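Local structure of japanin (4BOE) at residues N8-L14 / V29-Y33. The protein binds cholesterol in the pocket of a lipocalin fold and, secreted in tick saliva, blocks differentiation of host dendritic cells from monocytes. Residues are numbered along the deposited sequence; the frame is centred on the assembly and turned at random.
With CLR (cholesterol), chain C.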
loop_
_atom_site.group_PDB
_atom_site.type_symbol
_atom_site.label_atom_id
_atom_site.label_comp_id
_atom_site.label_asym_id
_atom_site.label_seq_id
_atom_site.Cartn_x
_atom_site.Cartn_y
_atom_site.Cartn_z
ATOM N N ASN A 8 -8.586 -7.018 -5.581
ATOM C CA ASN A 8 -9.948 -6.588 -5.456
ATOM C C ASN A 8 -10.058 -5.147 -5.947
ATOM O O ASN A 8 -9.046 -4.479 -6.182
ATOM C CB ASN A 8 -10.433 -6.720 -4.002
ATOM C CG ASN A 8 -11.903 -7.062 -3.880
ATOM O OD1 ASN A 8 -12.627 -7.083 -4.860
ATOM N ND2 ASN A 8 -12.378 -7.289 -2.685
ATOM N N THR A 9 -11.290 -4.686 -6.117
ATOM C CA THR A 9 -11.618 -3.406 -6.739
ATOM C C THR A 9 -11.743 -2.212 -5.813
ATOM O O THR A 9 -11.985 -1.098 -6.299
ATOM C CB THR A 9 -12.898 -3.590 -7.568
ATOM O OG1 THR A 9 -13.931 -4.128 -6.736
ATOM C CG2 THR A 9 -12.688 -4.512 -8.756
ATOM N N GLN A 10 -11.533 -2.386 -4.517
ATOM C CA GLN A 10 -11.587 -1.243 -3.590
ATOM C C GLN A 10 -10.233 -0.548 -3.502
ATOM O O GLN A 10 -9.193 -1.184 -3.603
ATOM C CB GLN A 10 -12.032 -1.674 -2.187
ATOM C CG GLN A 10 -13.554 -1.801 -2.063
ATOM C CD GLN A 10 -14.292 -0.472 -1.986
ATOM O OE1 GLN A 10 -13.770 0.570 -1.542
ATOM N NE2 GLN A 10 -15.552 -0.496 -2.357
ATOM N N THR A 11 -10.258 0.759 -3.310
ATOM C CA THR A 11 -9.047 1.557 -3.151
ATOM C C THR A 11 -8.410 1.220 -1.819
ATOM O O THR A 11 -9.122 1.083 -0.827
ATOM C CB THR A 11 -9.373 3.045 -3.277
ATOM O OG1 THR A 11 -9.908 3.277 -4.566
ATOM C CG2 THR A 11 -8.175 3.962 -3.036
ATOM N N LEU A 12 -7.075 1.105 -1.795
ATOM C CA LEU A 12 -6.314 0.820 -0.583
ATOM C C LEU A 12 -5.464 2.025 -0.220
ATOM O O LEU A 12 -4.855 2.622 -1.086
ATOM C CB LEU A 12 -5.419 -0.394 -0.788
ATOM C CG LEU A 12 -6.072 -1.734 -1.017
ATOM C CD1 LEU A 12 -5.041 -2.747 -1.503
ATOM C CD2 LEU A 12 -6.718 -2.244 0.287
ATOM N N TYR A 13 -5.388 2.339 1.074
ATOM C CA TYR A 13 -4.664 3.469 1.613
ATOM C C TYR A 13 -3.564 2.997 2.523
ATOM O O TYR A 13 -3.806 2.136 3.372
ATOM C CB TYR A 13 -5.604 4.359 2.435
ATOM C CG TYR A 13 -6.798 4.845 1.653
ATOM C CD1 TYR A 13 -7.940 4.053 1.517
ATOM C CD2 TYR A 13 -6.768 6.063 0.994
ATOM C CE1 TYR A 13 -9.016 4.465 0.737
ATOM C CE2 TYR A 13 -7.853 6.514 0.261
ATOM C CZ TYR A 13 -8.972 5.703 0.109
ATOM O OH TYR A 13 -10.040 6.168 -0.621
ATOM N N LEU A 14 -2.366 3.613 2.389
ATOM C CA LEU A 14 -1.221 3.286 3.227
ATOM C C LEU A 14 -1.473 3.831 4.629
ATOM O O LEU A 14 -1.704 5.023 4.805
ATOM C CB LEU A 14 0.081 3.870 2.636
ATOM C CG LEU A 14 1.367 3.542 3.396
ATOM C CD1 LEU A 14 1.656 2.062 3.362
ATOM C CD2 LEU A 14 2.523 4.357 2.829
ATOM N N VAL A 29 -0.747 8.500 0.164
ATOM C CA VAL A 29 -0.403 7.290 -0.617
ATOM C C VAL A 29 -1.570 6.327 -0.639
ATOM O O VAL A 29 -2.124 5.967 0.412
ATOM C CB VAL A 29 0.910 6.613 -0.157
ATOM C CG1 VAL A 29 1.211 5.357 -0.971
ATOM C CG2 VAL A 29 2.070 7.580 -0.252
ATOM N N LYS A 30 -1.986 5.966 -1.837
ATOM C CA LYS A 30 -3.112 5.067 -2.046
ATOM C C LYS A 30 -3.005 4.360 -3.392
ATOM O O LYS A 30 -2.235 4.758 -4.257
ATOM C CB LYS A 30 -4.441 5.853 -1.942
ATOM C CG LYS A 30 -4.686 6.835 -3.058
ATOM C CD LYS A 30 -6.003 7.589 -2.951
ATOM C CE LYS A 30 -5.830 8.983 -2.461
ATOM N NZ LYS A 30 -7.120 9.713 -2.301
ATOM N N THR A 31 -3.776 3.308 -3.563
ATOM C CA THR A 31 -3.775 2.568 -4.817
ATOM C C THR A 31 -5.214 2.280 -5.264
ATOM O O THR A 31 -5.996 1.739 -4.485
ATOM C CB THR A 31 -2.855 1.298 -4.770
ATOM O OG1 THR A 31 -3.077 0.533 -5.934
ATOM C CG2 THR A 31 -3.127 0.381 -3.621
ATOM N N ARG A 32 -5.556 2.645 -6.521
ATOM C CA ARG A 32 -6.870 2.372 -7.093
ATOM C C ARG A 32 -6.758 1.251 -8.101
ATOM O O ARG A 32 -5.775 1.151 -8.833
ATOM C CB ARG A 32 -7.497 3.597 -7.783
ATOM C CG ARG A 32 -7.531 4.864 -6.979
ATOM C CD ARG A 32 -8.514 5.808 -7.602
ATOM N NE ARG A 32 -8.532 7.111 -6.938
ATOM C CZ ARG A 32 -7.831 8.178 -7.305
ATOM N NH1 ARG A 32 -7.016 8.125 -8.357
ATOM N NH2 ARG A 32 -7.933 9.310 -6.621
ATOM N N TYR A 33 -7.815 0.460 -8.194
ATOM C CA TYR A 33 -7.941 -0.616 -9.150
ATOM C C TYR A 33 -8.232 0.022 -10.507
ATOM O O TYR A 33 -9.100 0.901 -10.592
ATOM C CB TYR A 33 -9.136 -1.513 -8.741
ATOM C CG TYR A 33 -9.499 -2.583 -9.750
ATOM C CD1 TYR A 33 -10.318 -2.298 -10.837
ATOM C CD2 TYR A 33 -9.038 -3.885 -9.606
ATOM C CE1 TYR A 33 -10.641 -3.279 -11.773
ATOM C CE2 TYR A 33 -9.356 -4.868 -10.531
ATOM C CZ TYR A 33 -10.212 -4.574 -11.581
ATOM O OH TYR A 33 -10.547 -5.557 -12.475
HETATM C C1 CLR C . 5.523 5.641 -0.013
HETATM C C2 CLR C . 6.122 6.780 0.808
HETATM C C3 CLR C . 6.137 6.449 2.285
HETATM C C4 CLR C . 6.887 5.156 2.529
HETATM C C5 CLR C . 6.397 4.016 1.662
HETATM C C6 CLR C . 6.112 2.838 2.203
HETATM C C7 CLR C . 5.619 1.641 1.454
HETATM C C8 CLR C . 5.839 1.762 -0.049
HETATM C C9 CLR C . 5.426 3.176 -0.520
HETATM C C10 CLR C . 6.262 4.305 0.164
HETATM C C11 CLR C . 5.404 3.286 -2.056
HETATM C C12 CLR C . 4.620 2.167 -2.740
HETATM C C13 CLR C . 5.101 0.764 -2.328
HETATM C C14 CLR C . 5.019 0.708 -0.788
HETATM C C15 CLR C . 5.236 -0.776 -0.471
HETATM C C16 CLR C . 4.457 -1.479 -1.583
HETATM C C17 CLR C . 4.149 -0.410 -2.661
HETATM C C18 CLR C . 6.523 0.502 -2.864
HETATM C C19 CLR C . 7.680 4.429 -0.435
HETATM C C20 CLR C . 4.130 -0.994 -4.086
HETATM C C21 CLR C . 3.801 0.053 -5.160
HETATM C C22 CLR C . 3.166 -2.190 -4.180
HETATM C C23 CLR C . 1.755 -1.995 -3.572
HETATM C C24 CLR C . 0.897 -3.212 -3.739
HETATM C C25 CLR C . -0.437 -3.316 -3.031
HETATM C C26 CLR C . -0.918 -2.239 -2.093
HETATM C C27 CLR C . -1.554 -3.972 -3.804
HETATM O O1 CLR C . 6.818 7.500 2.985
HETATM O O HOH W 1 -10.367 1.224 -6.563
HETATM O O HOH W 2 -1.823 7.053 2.848
#
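Thr9, in the loop that leads into the first strand of the lipocalin barrel, meets Tyr33 of the neighbouring strand. Followed outward, Tyr33 first sets CB against Thr9 CA at 3.7 Å; with CG anti to the backbone N (chi1 173°), the ring is carried under Thr9. Tyr33 CD2 approaches Asn8 O at 3.5 Å, and the walk ends on the CE and CZ carbons beneath the threonine methyl. Thr9 CG2 stands 3.6 Å from the Tyr33 ring centroid, 2° off its normal, a CH-pi contact in which the methyl lies about equally far from all six ring carbons. Replacing Tyr33 by an alanine would probably leave the Thr9 methyl without its aromatic platform and open a gap between Thr9 and the strand. One water bridges the two backbones, donating a hydrogen bond to Thr9 O and accepting one from Tyr33 N, and also hydrogen-bonds Thr11 OG1.

Beyond it the hairpin strands 12-18 and 26-37 run antiparallel. Leu12 and Thr31 form a hydrogen-bonded pair, with Leu12 N to Thr31 O at 3.0 Å and Thr31 N to Leu12 O at 2.8 Å, and Leu14 N reaches Val29 O in a nearly straight bond (N-H...O angle 173°). On the face with Tyr13, Lys30 packs CB at 3.8 Å from Tyr13 CD2 and carries its ammonium on to Cys150 O. On the other, Thr31 turns its hydroxyl to Ser44 O and Arg43, leaving CG2 between Leu12 CB and cholesterol C26, 3.8 Å from the latter. Leu14 CD2 and Val29 CG2 meet the sterol rings. The chemistry is thus divided: backbone bonds fix the hairpin, while methyl groups present an apolar wall suited to a sterol.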